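Local coordinates for single-stranded DNA-binding protein (Thermus thermophilus, PDB 2CWA), which binds single-stranded DNA and probably recruits partner proteins to it during DNA replication, recombination and repair, at residues Arg7-Gly12 with Gln130-Gly135; Thr150-Leu155 with Glu174-Arg179; Gly198-Asp203 with Thr216-Leu221. All coordinates share one frame; numbering follows the deposited sequence.

Contact 1 (Arg7-Gly12 with Gln130-Gly135); sequences RVFLIG and QVFLMG
F9 and F132 each hold CG anti to their own carbonyl carbon, beside the backbone N (chi1 -62° and -71°), and from neighbouring strands these matching torsions bring the two rings rim to rim. The antiparallel strands 7-12 and 130-135 belong to the two OB folds of this chain and join one fold to the other, much as the first strands pair between subunits in bacterial SSBs with a single OB fold per chain. The ring planes stand at 87°, but neither ring lies over the face of the other. Instead, CD2 of F132 comes to the edge of the F9 ring, 3.7 Å from F9 CE2. Large flat apolar groups suit this face because they shield one another, F132 also touching I197 and F9 touching F77; the polar end of Q130 tolerates the partial exposure. R7 with F132 and F9 with Q130 are hydrogen-bonded pairs, each with two N-H...O bonds. V8 and V131 point to the other, buried face of the sheet, where the two folds meet and L82 and L200 both pack on V8. V131 CG2, anti to its backbone N, rests 3.4 Å from R7 O and 3.8 Å from V8 CG2.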
ATOM      1  N   ARG A   7      -5.895  -4.645   6.672  1.00 20.27           N
ATOM      2  CA  ARG A   7      -4.634  -4.787   7.389  1.00 19.23           C
ATOM      3  C   ARG A   7      -3.434  -4.728   6.448  1.00 22.80           C
ATOM      4  O   ARG A   7      -3.384  -5.443   5.448  1.00 22.81           O
ATOM      5  CB  ARG A   7      -4.625  -6.104   8.179  1.00 20.82           C
ATOM      6  CG  ARG A   7      -5.774  -6.208   9.203  1.00 20.82           C
ATOM      7  CD  ARG A   7      -5.683  -7.473  10.060  1.00 23.24           C
ATOM      8  NE  ARG A   7      -6.752  -7.531  11.060  1.00 26.53           N
ATOM      9  CZ  ARG A   7      -6.832  -6.728  12.119  1.00 30.67           C
ATOM     10  NH1 ARG A   7      -5.903  -5.798  12.331  1.00 24.34           N
ATOM     11  NH2 ARG A   7      -7.837  -6.857  12.975  1.00 31.14           N
ATOM     12  N   VAL A   8      -2.476  -3.870   6.788  1.00 20.81           N
ATOM     13  CA  VAL A   8      -1.270  -3.674   5.987  1.00 22.62           C
ATOM     14  C   VAL A   8      -0.020  -4.129   6.720  1.00 20.35           C
ATOM     15  O   VAL A   8       0.179  -3.793   7.891  1.00 19.97           O
ATOM     16  CB  VAL A   8      -1.087  -2.179   5.617  1.00 21.51           C
ATOM     17  CG1 VAL A   8       0.281  -1.966   4.949  1.00 22.75           C
ATOM     18  CG2 VAL A   8      -2.217  -1.729   4.702  1.00 19.52           C
ATOM     19  N   PHE A   9       0.821  -4.899   6.027  1.00 16.52           N
ATOM     20  CA  PHE A   9       2.065  -5.390   6.604  1.00 14.42           C
ATOM     21  C   PHE A   9       3.211  -5.036   5.660  1.00 19.10           C
ATOM     22  O   PHE A   9       3.266  -5.517   4.524  1.00 20.13           O
ATOM     23  CB  PHE A   9       2.014  -6.908   6.789  1.00 20.09           C
ATOM     24  CG  PHE A   9       0.938  -7.367   7.732  1.00 21.46           C
ATOM     25  CD1 PHE A   9       1.103  -7.247   9.112  1.00 25.79           C
ATOM     26  CD2 PHE A   9      -0.242  -7.908   7.246  1.00 22.11           C
ATOM     27  CE1 PHE A   9       0.090  -7.669   9.994  1.00 23.37           C
ATOM     28  CE2 PHE A   9      -1.257  -8.331   8.115  1.00 22.59           C
ATOM     29  CZ  PHE A   9      -1.086  -8.210   9.488  1.00 18.39           C
ATOM     30  N   LEU A  10       4.123  -4.205   6.139  1.00 18.44           N
ATOM     31  CA  LEU A  10       5.253  -3.774   5.331  1.00 19.50           C
ATOM     32  C   LEU A  10       6.573  -3.885   6.056  1.00 19.15           C
ATOM     33  O   LEU A  10       6.675  -3.605   7.257  1.00 18.77           O
ATOM     34  CB  LEU A  10       5.074  -2.308   4.900  1.00 17.98           C
ATOM     35  CG  LEU A  10       3.923  -1.960   3.961  1.00 19.40           C
ATOM     36  CD1 LEU A  10       3.666  -0.450   4.012  1.00 20.39           C
ATOM     37  CD2 LEU A  10       4.274  -2.410   2.536  1.00 22.44           C
ATOM     38  N   ILE A  11       7.586  -4.316   5.312  1.00 18.51           N
ATOM     39  CA  ILE A  11       8.941  -4.394   5.820  1.00 19.91           C
ATOM     40  C   ILE A  11       9.814  -3.837   4.698  1.00 22.00           C
ATOM     41  O   ILE A  11       9.796  -4.344   3.569  1.00 21.26           O
ATOM     42  CB  ILE A  11       9.408  -5.831   6.133  1.00 20.32           C
ATOM     43  CG1 ILE A  11       8.594  -6.426   7.292  1.00 19.34           C
ATOM     44  CG2 ILE A  11      10.882  -5.796   6.528  1.00 19.43           C
ATOM     45  CD1 ILE A  11       9.049  -7.833   7.697  1.00 17.58           C
ATOM     46  N   GLY A  12      10.555  -2.781   5.011  1.00 22.47           N
ATOM     47  CA  GLY A  12      11.421  -2.157   4.027  1.00 24.36           C
ATOM     48  C   GLY A  12      12.440  -1.274   4.711  1.00 22.58           C
ATOM     49  O   GLY A  12      12.500  -1.220   5.939  1.00 22.03           O
ATOM     50  N   GLN A 130       2.417  -6.715   1.942  1.00 22.33           N
ATOM     51  CA  GLN A 130       1.209  -7.523   1.914  1.00 20.29           C
ATOM     52  C   GLN A 130       0.029  -6.817   2.570  1.00 19.52           C
ATOM     53  O   GLN A 130       0.161  -6.272   3.657  1.00 22.96           O
ATOM     54  CB  GLN A 130       1.481  -8.844   2.639  1.00 22.78           C
ATOM     55  CG  GLN A 130       0.361  -9.864   2.541  1.00 26.29           C
ATOM     56  CD  GLN A 130       0.733 -11.198   3.170  1.00 29.95           C
ATOM     57  OE1 GLN A 130       0.038 -12.195   2.989  1.00 40.28           O
ATOM     58  NE2 GLN A 130       1.825 -11.220   3.919  1.00 34.57           N
ATOM     59  N   VAL A 131      -1.120  -6.839   1.907  1.00 20.04           N
ATOM     60  CA  VAL A 131      -2.323  -6.214   2.453  1.00 22.51           C
ATOM     61  C   VAL A 131      -3.505  -7.171   2.367  1.00 23.41           C
ATOM     62  O   VAL A 131      -3.654  -7.907   1.387  1.00 22.63           O
ATOM     63  CB  VAL A 131      -2.684  -4.908   1.691  1.00 23.15           C
ATOM     64  CG1 VAL A 131      -2.984  -5.216   0.237  1.00 21.94           C
ATOM     65  CG2 VAL A 131      -3.894  -4.237   2.343  1.00 23.58           C
ATOM     66  N   PHE A 132      -4.330  -7.170   3.412  1.00 19.43           N
ATOM     67  CA  PHE A 132      -5.527  -8.001   3.472  1.00 20.60           C
ATOM     68  C   PHE A 132      -6.715  -7.051   3.439  1.00 20.97           C
ATOM     69  O   PHE A 132      -6.810  -6.149   4.274  1.00 22.09           O
ATOM     70  CB  PHE A 132      -5.576  -8.784   4.789  1.00 20.26           C
ATOM     71  CG  PHE A 132      -4.567  -9.878   4.886  1.00 22.94           C
ATOM     72  CD1 PHE A 132      -4.912 -11.185   4.572  1.00 24.38           C
ATOM     73  CD2 PHE A 132      -3.274  -9.609   5.309  1.00 22.75           C
ATOM     74  CE1 PHE A 132      -3.976 -12.212   4.684  1.00 23.57           C
ATOM     75  CE2 PHE A 132      -2.333 -10.630   5.421  1.00 27.69           C
ATOM     76  CZ  PHE A 132      -2.689 -11.933   5.108  1.00 25.54           C
ATOM     77  N   LEU A 133      -7.625  -7.255   2.498  1.00 19.52           N
ATOM     78  CA  LEU A 133      -8.797  -6.399   2.392  1.00 21.34           C
ATOM     79  C   LEU A 133     -10.052  -7.205   2.119  1.00 22.47           C
ATOM     80  O   LEU A 133     -10.002  -8.256   1.480  1.00 22.44           O
ATOM     81  CB  LEU A 133      -8.632  -5.388   1.245  1.00 22.47           C
ATOM     82  CG  LEU A 133      -7.552  -4.308   1.318  1.00 23.97           C
ATOM     83  CD1 LEU A 133      -7.476  -3.591  -0.029  1.00 25.63           C
ATOM     84  CD2 LEU A 133      -7.878  -3.322   2.432  1.00 26.40           C
HETATM   85  N   MSE A 134     -11.181  -6.708   2.610  1.00 20.55           N
HETATM   86  CA  MSE A 134     -12.459  -7.348   2.355  1.00 19.99           C
HETATM   87  C   MSE A 134     -13.532  -6.276   2.388  1.00 22.87           C
HETATM   88  O   MSE A 134     -13.546  -5.424   3.279  1.00 22.04           O
HETATM   89  CB  MSE A 134     -12.766  -8.443   3.385  1.00 21.10           C
HETATM   90  CG  MSE A 134     -14.080  -9.174   3.111  1.00 22.83           C
HETATM   91 SE   MSE A 134     -14.135 -10.976   3.935  1.00 32.11          SE
HETATM   92  CE  MSE A 134     -13.234 -10.547   5.553  1.00 22.65           C
ATOM     93  N   GLY A 135     -14.413  -6.324   1.397  1.00 21.99           N
ATOM     94  CA  GLY A 135     -15.486  -5.359   1.282  1.00 22.58           C
ATOM     95  C   GLY A 135     -16.397  -5.792   0.155  1.00 22.41           C
ATOM     96  O   GLY A 135     -16.520  -6.990  -0.125  1.00 25.19           O
TER

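Contact 2 (Thr150-Leu155 with Glu174-Arg179); sequences TAVARL and EVQAWR
L155 and V175 exchange two backbone hydrogen bonds: V175 N reaches L155 O at 2.8 Å with an almost linear 178° at the hydrogen, and L155 N reaches V175 O at 2.7 Å. A153 and A177 form a second pair of the same kind. At the far end the single bond from R179 N to A151 O is bent to 140°, as the chain leaves the hairpin made by strands 151-161 and 169-178. Water 1 adds a bridge between the strands, bonded to L155 O at 2.7 Å and to E174 OE1 at 2.6 Å. The E174 chain bends at chi2, and OE1 has its main partner in R139, with which it forms a salt bridge.

On the face carrying V152, R154, Q176 and W178, the arginine and glutamine run side by side, their guanidinium and amide planes 50° apart, with R154 NH1 3.4 Å from Q176 CD. The amide oxygen of Q176 accepts a hydrogen bond from R217. V152 CG1, anti to its backbone N, sits over the centre of the six-membered ring of W178, a CH-pi contact with 4.0 Å to the centroid; CG2 packs tightly against CZ3 of the same ring at 3.3 Å. T150 CG2 meets the indole at its edge, and R48 makes a cation-pi contact with W178.

The other face is purely aliphatic. A153 and A177 are small, and A153 leaves room for A182 of the neighbouring helix, while the bulkier L155 and V175 fill the barrel interior against L137 and A220. The apolar inner face closes the OB barrel, while the outer one gathers indole, amide and guanidinium groups. A nitrate ion, probably from the crystallisation liquor, lies beside R154 and hints at a place for an anion such as a phosphate. Separately, an indole on this face might stack with a base, as aromatic residues do in SSB proteins.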
ATOM      1  N   THR A 150      -2.701 -10.651 -22.584  1.00 36.04           N
ATOM      2  CA  THR A 150      -2.792 -10.842 -21.138  1.00 35.25           C
ATOM      3  C   THR A 150      -4.018 -10.130 -20.567  1.00 34.69           C
ATOM      4  O   THR A 150      -4.265  -8.959 -20.868  1.00 30.75           O
ATOM      5  CB  THR A 150      -1.551 -10.295 -20.426  1.00 37.99           C
ATOM      6  OG1 THR A 150      -0.378 -10.904 -20.978  1.00 42.01           O
ATOM      7  CG2 THR A 150      -1.620 -10.600 -18.933  1.00 36.91           C
ATOM      8  N   ALA A 151      -4.790 -10.839 -19.745  1.00 30.50           N
ATOM      9  CA  ALA A 151      -5.980 -10.250 -19.137  1.00 28.62           C
ATOM     10  C   ALA A 151      -5.605  -9.362 -17.951  1.00 24.72           C
ATOM     11  O   ALA A 151      -4.678  -9.663 -17.193  1.00 23.75           O
ATOM     12  CB  ALA A 151      -6.938 -11.347 -18.679  1.00 25.75           C
ATOM     13  N   VAL A 152      -6.325  -8.257 -17.799  1.00 25.81           N
ATOM     14  CA  VAL A 152      -6.076  -7.336 -16.693  1.00 24.31           C
ATOM     15  C   VAL A 152      -7.424  -6.830 -16.228  1.00 25.26           C
ATOM     16  O   VAL A 152      -8.190  -6.276 -17.014  1.00 26.79           O
ATOM     17  CB  VAL A 152      -5.219  -6.122 -17.114  1.00 26.00           C
ATOM     18  CG1 VAL A 152      -4.720  -5.394 -15.871  1.00 24.97           C
ATOM     19  CG2 VAL A 152      -4.060  -6.568 -17.969  1.00 29.95           C
ATOM     20  N   ALA A 153      -7.711  -7.034 -14.948  1.00 24.92           N
ATOM     21  CA  ALA A 153      -8.981  -6.615 -14.373  1.00 22.47           C
ATOM     22  C   ALA A 153      -8.781  -5.480 -13.391  1.00 21.92           C
ATOM     23  O   ALA A 153      -7.798  -5.448 -12.656  1.00 21.88           O
ATOM     24  CB  ALA A 153      -9.647  -7.799 -13.658  1.00 23.52           C
ATOM     25  N   ARG A 154      -9.715  -4.539 -13.399  1.00 22.89           N
ATOM     26  CA  ARG A 154      -9.665  -3.423 -12.475  1.00 27.14           C
ATOM     27  C   ARG A 154     -10.997  -3.416 -11.739  1.00 23.54           C
ATOM     28  O   ARG A 154     -12.061  -3.435 -12.354  1.00 23.54           O
ATOM     29  CB  ARG A 154      -9.415  -2.116 -13.226  1.00 25.64           C
ATOM     30  CG  ARG A 154      -7.982  -2.030 -13.737  1.00 27.82           C
ATOM     31  CD  ARG A 154      -7.710  -0.738 -14.500  1.00 30.11           C
ATOM     32  NE  ARG A 154      -6.422  -0.791 -15.183  1.00 34.63           N
ATOM     33  CZ  ARG A 154      -5.244  -0.800 -14.575  1.00 36.00           C
ATOM     34  NH1 ARG A 154      -5.183  -0.753 -13.251  1.00 44.26           N
ATOM     35  NH2 ARG A 154      -4.126  -0.878 -15.286  1.00 27.45           N
ATOM     36  N   LEU A 155     -10.912  -3.427 -10.414  1.00 26.79           N
ATOM     37  CA  LEU A 155     -12.086  -3.468  -9.545  1.00 27.36           C
ATOM     38  C   LEU A 155     -12.116  -2.285  -8.579  1.00 25.15           C
ATOM     39  O   LEU A 155     -11.072  -1.753  -8.209  1.00 24.83           O
ATOM     40  CB  LEU A 155     -12.057  -4.758  -8.718  1.00 27.94           C
ATOM     41  CG  LEU A 155     -11.829  -6.098  -9.427  1.00 31.73           C
ATOM     42  CD1 LEU A 155     -11.318  -7.130  -8.429  1.00 34.51           C
ATOM     43  CD2 LEU A 155     -13.114  -6.564 -10.072  1.00 32.18           C
ATOM     44  N   GLU A 174      -8.860   0.872  -5.133  1.00 21.32           N
ATOM     45  CA  GLU A 174      -8.800   0.380  -6.508  1.00 24.30           C
ATOM     46  C   GLU A 174      -7.975  -0.903  -6.475  1.00 19.72           C
ATOM     47  O   GLU A 174      -6.862  -0.918  -5.954  1.00 21.89           O
ATOM     48  CB  GLU A 174      -8.125   1.410  -7.422  1.00 23.19           C
ATOM     49  CG  GLU A 174      -8.975   2.652  -7.703  1.00 28.86           C
ATOM     50  CD  GLU A 174     -10.247   2.331  -8.474  1.00 32.98           C
ATOM     51  OE1 GLU A 174     -10.162   1.717  -9.555  1.00 34.86           O
ATOM     52  OE2 GLU A 174     -11.342   2.699  -8.006  1.00 40.84           O
ATOM     53  N   VAL A 175      -8.525  -1.983  -7.019  1.00 23.61           N
ATOM     54  CA  VAL A 175      -7.815  -3.257  -7.015  1.00 22.10           C
ATOM     55  C   VAL A 175      -7.608  -3.757  -8.441  1.00 20.23           C
ATOM     56  O   VAL A 175      -8.551  -3.837  -9.220  1.00 22.89           O
ATOM     57  CB  VAL A 175      -8.594  -4.321  -6.215  1.00 21.19           C
ATOM     58  CG1 VAL A 175      -7.782  -5.600  -6.118  1.00 19.96           C
ATOM     59  CG2 VAL A 175      -8.915  -3.782  -4.822  1.00 20.64           C
ATOM     60  N   GLN A 176      -6.363  -4.097  -8.758  1.00 22.67           N
ATOM     61  CA  GLN A 176      -5.998  -4.578 -10.090  1.00 23.38           C
ATOM     62  C   GLN A 176      -5.538  -6.030 -10.025  1.00 19.44           C
ATOM     63  O   GLN A 176      -4.812  -6.419  -9.112  1.00 21.74           O
ATOM     64  CB  GLN A 176      -4.879  -3.699 -10.663  1.00 21.04           C
ATOM     65  CG  GLN A 176      -4.264  -4.202 -11.970  1.00 22.67           C
ATOM     66  CD  GLN A 176      -3.141  -3.293 -12.459  1.00 29.14           C
ATOM     67  OE1 GLN A 176      -2.666  -2.426 -11.724  1.00 29.43           O
ATOM     68  NE2 GLN A 176      -2.705  -3.497 -13.699  1.00 25.45           N
ATOM     69  N   ALA A 177      -5.970  -6.832 -10.995  1.00 20.06           N
ATOM     70  CA  ALA A 177      -5.592  -8.245 -11.029  1.00 24.19           C
ATOM     71  C   ALA A 177      -5.108  -8.617 -12.423  1.00 23.35           C
ATOM     72  O   ALA A 177      -5.549  -8.029 -13.413  1.00 22.64           O
ATOM     73  CB  ALA A 177      -6.775  -9.114 -10.643  1.00 17.85           C
ATOM     74  N   TRP A 178      -4.213  -9.600 -12.488  1.00 22.46           N
ATOM     75  CA  TRP A 178      -3.649 -10.049 -13.760  1.00 26.91           C
ATOM     76  C   TRP A 178      -3.920 -11.513 -14.105  1.00 25.61           C
ATOM     77  O   TRP A 178      -4.192 -12.333 -13.230  1.00 23.68           O
ATOM     78  CB  TRP A 178      -2.132  -9.840 -13.767  1.00 27.65           C
ATOM     79  CG  TRP A 178      -1.698  -8.409 -13.773  1.00 34.60           C
ATOM     80  CD1 TRP A 178      -1.555  -7.586 -12.693  1.00 34.80           C
ATOM     81  CD2 TRP A 178      -1.341  -7.631 -14.922  1.00 35.05           C
ATOM     82  NE1 TRP A 178      -1.125  -6.343 -13.098  1.00 36.60           N
ATOM     83  CE2 TRP A 178      -0.988  -6.343 -14.461  1.00 35.24           C
ATOM     84  CE3 TRP A 178      -1.285  -7.898 -16.296  1.00 33.95           C
ATOM     85  CZ2 TRP A 178      -0.583  -5.317 -15.331  1.00 36.52           C
ATOM     86  CZ3 TRP A 178      -0.882  -6.879 -17.161  1.00 36.91           C
ATOM     87  CH2 TRP A 178      -0.536  -5.604 -16.671  1.00 34.02           C
ATOM     88  N   ARG A 179      -3.845 -11.815 -15.397  1.00 26.96           N
ATOM     89  CA  ARG A 179      -4.023 -13.165 -15.925  1.00 29.24           C
ATOM     90  C   ARG A 179      -5.237 -13.953 -15.440  1.00 26.67           C
ATOM     91  O   ARG A 179      -6.368 -13.477 -15.522  1.00 24.78           O
ATOM     92  CB  ARG A 179      -2.744 -13.962 -15.671  1.00 32.41           C
ATOM     93  CG  ARG A 179      -1.524 -13.277 -16.245  1.00 36.72           C
ATOM     94  CD  ARG A 179      -0.235 -13.984 -15.901  1.00 45.03           C
ATOM     95  NE  ARG A 179       0.908 -13.141 -16.228  1.00 51.91           N
ATOM     96  CZ  ARG A 179       1.158 -11.971 -15.646  1.00 55.66           C
ATOM     97  NH1 ARG A 179       0.347 -11.510 -14.703  1.00 57.83           N
ATOM     98  NH2 ARG A 179       2.211 -11.255 -16.014  1.00 58.24           N
TER
HETATM   99  O   HOH W   1      -9.317  -0.678 -10.025  1.00 26.16           O

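Contact 3 (Gly198-Asp203 with Thr216-Leu221); sequences GRLVND and TRVEAL
G198 and E219 meet where this beta hairpin of the second OB fold, strands 193-206 and 212-220, is tightest: G198 CA lies 3.1 Å from E219 O, and a side chain on the glycine would collide with that oxygen and V218. Buried L200 and V218 fill the interior, CD2 to CG2 at 3.7 Å. R199, its CG in the crowded position between backbone N and carbonyl carbon, runs alongside E219 with a salt bridge from NH1 to OE2 at 2.8 Å; R48 is a second cation for this carboxylate, which would probably favour its charged form. Toward D203 the contact is looser: V201, N202, D203, T216 and R217 are partly exposed, and a surface salt bridge holds the strands there. R217, bent at chi3 (-64°), grips D203 side-on, nearly coplanar (16° between planes), with NE to OD2 at 2.8 Å and NH2 to OD1 at 2.9 Å. D203 OD2 also bonds to Q215. An alanine at R217 would probably leave D203 without its cation and Q176 OE1 without the NH1 donor. A flat, five-donor-hydrogen guanidinium suits this double duty and also offers a face to V201, whose CG2 sits 3.6 Å above its plane, toward the rim.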
ATOM      1  N   GLY A 198      -3.096  -8.739  -1.303  1.00 21.94           N
ATOM      2  CA  GLY A 198      -2.334  -8.148  -2.381  1.00 23.71           C
ATOM      3  C   GLY A 198      -1.108  -7.401  -1.934  1.00 21.00           C
ATOM      4  O   GLY A 198      -0.655  -7.533  -0.800  1.00 23.17           O
ATOM      5  N   ARG A 199      -0.560  -6.617  -2.854  1.00 20.46           N
ATOM      6  CA  ARG A 199       0.614  -5.820  -2.578  1.00 18.34           C
ATOM      7  C   ARG A 199       0.240  -4.382  -2.892  1.00 18.74           C
ATOM      8  O   ARG A 199      -0.516  -4.121  -3.828  1.00 20.66           O
ATOM      9  CB  ARG A 199       1.785  -6.288  -3.448  1.00 24.70           C
ATOM     10  CG  ARG A 199       1.424  -6.526  -4.910  1.00 31.02           C
ATOM     11  CD  ARG A 199       2.546  -7.267  -5.637  1.00 35.87           C
ATOM     12  NE  ARG A 199       3.725  -6.429  -5.793  1.00 43.88           N
ATOM     13  CZ  ARG A 199       3.863  -5.506  -6.739  1.00 43.83           C
ATOM     14  NH1 ARG A 199       2.894  -5.309  -7.624  1.00 45.49           N
ATOM     15  NH2 ARG A 199       4.963  -4.767  -6.790  1.00 47.45           N
ATOM     16  N   LEU A 200       0.738  -3.450  -2.090  1.00 18.56           N
ATOM     17  CA  LEU A 200       0.437  -2.044  -2.320  1.00 18.46           C
ATOM     18  C   LEU A 200       1.311  -1.520  -3.450  1.00 17.85           C
ATOM     19  O   LEU A 200       2.512  -1.771  -3.477  1.00 18.97           O
ATOM     20  CB  LEU A 200       0.714  -1.231  -1.059  1.00 18.98           C
ATOM     21  CG  LEU A 200      -0.207  -1.557   0.121  1.00 20.73           C
ATOM     22  CD1 LEU A 200       0.263  -0.810   1.366  1.00 23.37           C
ATOM     23  CD2 LEU A 200      -1.628  -1.170  -0.239  1.00 22.66           C
ATOM     24  N   VAL A 201       0.700  -0.795  -4.377  1.00 18.27           N
ATOM     25  CA  VAL A 201       1.441  -0.209  -5.486  1.00 22.99           C
ATOM     26  C   VAL A 201       0.979   1.229  -5.644  1.00 24.44           C
ATOM     27  O   VAL A 201      -0.063   1.617  -5.110  1.00 23.61           O
ATOM     28  CB  VAL A 201       1.179  -0.956  -6.816  1.00 18.68           C
ATOM     29  CG1 VAL A 201       1.502  -2.437  -6.650  1.00 25.63           C
ATOM     30  CG2 VAL A 201      -0.254  -0.758  -7.258  1.00 23.45           C
ATOM     31  N   ASN A 202       1.757   2.028  -6.365  1.00 24.44           N
ATOM     32  CA  ASN A 202       1.362   3.409  -6.579  1.00 27.90           C
ATOM     33  C   ASN A 202       1.744   3.922  -7.961  1.00 28.91           C
ATOM     34  O   ASN A 202       2.671   3.412  -8.601  1.00 28.52           O
ATOM     35  CB  ASN A 202       1.954   4.309  -5.492  1.00 31.42           C
ATOM     36  CG  ASN A 202       3.442   4.132  -5.336  1.00 35.40           C
ATOM     37  OD1 ASN A 202       4.190   4.179  -6.312  1.00 37.93           O
ATOM     38  ND2 ASN A 202       3.887   3.934  -4.099  1.00 32.34           N
ATOM     39  N   ASP A 203       0.994   4.911  -8.430  1.00 27.25           N
ATOM     40  CA  ASP A 203       1.258   5.516  -9.727  1.00 29.31           C
ATOM     41  C   ASP A 203       1.677   6.952  -9.436  1.00 31.08           C
ATOM     42  O   ASP A 203       1.198   7.558  -8.475  1.00 30.11           O
ATOM     43  CB  ASP A 203      -0.000   5.519 -10.600  1.00 26.34           C
ATOM     44  CG  ASP A 203      -0.751   4.197 -10.564  1.00 27.32           C
ATOM     45  OD1 ASP A 203      -0.113   3.137 -10.736  1.00 22.95           O
ATOM     46  OD2 ASP A 203      -1.987   4.220 -10.370  1.00 26.22           O
ATOM     47  N   THR A 216      -2.334   5.641  -4.630  1.00 28.15           N
ATOM     48  CA  THR A 216      -2.039   4.311  -4.115  1.00 25.88           C
ATOM     49  C   THR A 216      -3.166   3.350  -4.429  1.00 24.39           C
ATOM     50  O   THR A 216      -4.346   3.697  -4.335  1.00 25.31           O
ATOM     51  CB  THR A 216      -1.806   4.346  -2.590  1.00 28.02           C
ATOM     52  OG1 THR A 216      -0.667   5.165  -2.307  1.00 25.38           O
ATOM     53  CG2 THR A 216      -1.564   2.931  -2.046  1.00 26.01           C
ATOM     54  N   ARG A 217      -2.793   2.134  -4.809  1.00 22.64           N
ATOM     55  CA  ARG A 217      -3.760   1.104  -5.153  1.00 20.53           C
ATOM     56  C   ARG A 217      -3.221  -0.235  -4.672  1.00 17.15           C
ATOM     57  O   ARG A 217      -2.168  -0.299  -4.034  1.00 17.68           O
ATOM     58  CB  ARG A 217      -3.968   1.042  -6.674  1.00 23.87           C
ATOM     59  CG  ARG A 217      -4.484   2.328  -7.309  1.00 25.17           C
ATOM     60  CD  ARG A 217      -4.608   2.182  -8.832  1.00 20.96           C
ATOM     61  NE  ARG A 217      -3.299   1.973  -9.454  1.00 23.26           N
ATOM     62  CZ  ARG A 217      -2.822   0.798  -9.853  1.00 26.91           C
ATOM     63  NH1 ARG A 217      -3.542  -0.310  -9.704  1.00 22.08           N
ATOM     64  NH2 ARG A 217      -1.614   0.731 -10.404  1.00 24.83           N
ATOM     65  N   VAL A 218      -3.943  -1.299  -4.994  1.00 20.21           N
ATOM     66  CA  VAL A 218      -3.545  -2.645  -4.599  1.00 20.97           C
ATOM     67  C   VAL A 218      -3.540  -3.597  -5.786  1.00 19.11           C
ATOM     68  O   VAL A 218      -4.451  -3.578  -6.610  1.00 24.39           O
ATOM     69  CB  VAL A 218      -4.511  -3.238  -3.538  1.00 23.43           C
ATOM     70  CG1 VAL A 218      -4.078  -4.675  -3.185  1.00 22.39           C
ATOM     71  CG2 VAL A 218      -4.529  -2.361  -2.291  1.00 19.96           C
ATOM     72  N   GLU A 219      -2.495  -4.411  -5.872  1.00 21.18           N
ATOM     73  CA  GLU A 219      -2.388  -5.413  -6.925  1.00 23.81           C
ATOM     74  C   GLU A 219      -2.654  -6.731  -6.201  1.00 18.03           C
ATOM     75  O   GLU A 219      -1.925  -7.099  -5.289  1.00 20.49           O
ATOM     76  CB  GLU A 219      -0.986  -5.422  -7.538  1.00 23.89           C
ATOM     77  CG  GLU A 219      -0.746  -6.577  -8.499  1.00 35.37           C
ATOM     78  CD  GLU A 219       0.591  -6.473  -9.204  1.00 37.04           C
ATOM     79  OE1 GLU A 219       0.753  -5.549 -10.029  1.00 44.87           O
ATOM     80  OE2 GLU A 219       1.480  -7.306  -8.926  1.00 43.50           O
ATOM     81  N   ALA A 220      -3.715  -7.409  -6.611  1.00 21.77           N
ATOM     82  CA  ALA A 220      -4.132  -8.664  -6.007  1.00 24.86           C
ATOM     83  C   ALA A 220      -3.193  -9.838  -6.264  1.00 25.81           C
ATOM     84  O   ALA A 220      -2.602  -9.964  -7.338  1.00 25.97           O
ATOM     85  CB  ALA A 220      -5.540  -9.010  -6.488  1.00 22.64           C
ATOM     86  N   LEU A 221      -3.058 -10.684  -5.248  1.00 25.49           N
ATOM     87  CA  LEU A 221      -2.239 -11.887  -5.316  1.00 25.44           C
ATOM     88  C   LEU A 221      -3.199 -13.064  -5.153  1.00 26.78           C
ATOM     89  O   LEU A 221      -2.979 -14.147  -5.697  1.00 23.48           O
ATOM     90  CB  LEU A 221      -1.208 -11.896  -4.189  1.00 28.68           C
ATOM     91  CG  LEU A 221      -0.085 -10.860  -4.289  1.00 34.97           C
ATOM     92  CD1 LEU A 221       0.714 -10.835  -2.990  1.00 33.13           C
ATOM     93  CD2 LEU A 221       0.811 -11.195  -5.475  1.00 34.70           C
TER

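In the fold
Contacts 2 and 3 are two hairpins of the second OB barrel, and contact 1 ties that barrel to the first. Contact 3 lies between the others, its centre about 10 Å from that of contact 1 and about 11 Å from that of contact 2. Contacts 1 and 2 do not touch: their centres are about 18 Å apart and their nearest atoms about 5 Å. Probable backbone hydrogen bonds join the contacts across neighbouring strands: V131 N to G198 O at 2.8 Å, and Q176 N to V218 O at 2.9 Å. V131 and V218 also pack inside. The nitrate near R154 lies on the outer face of contact 2, from which Q176 reaches R217 of contact 3.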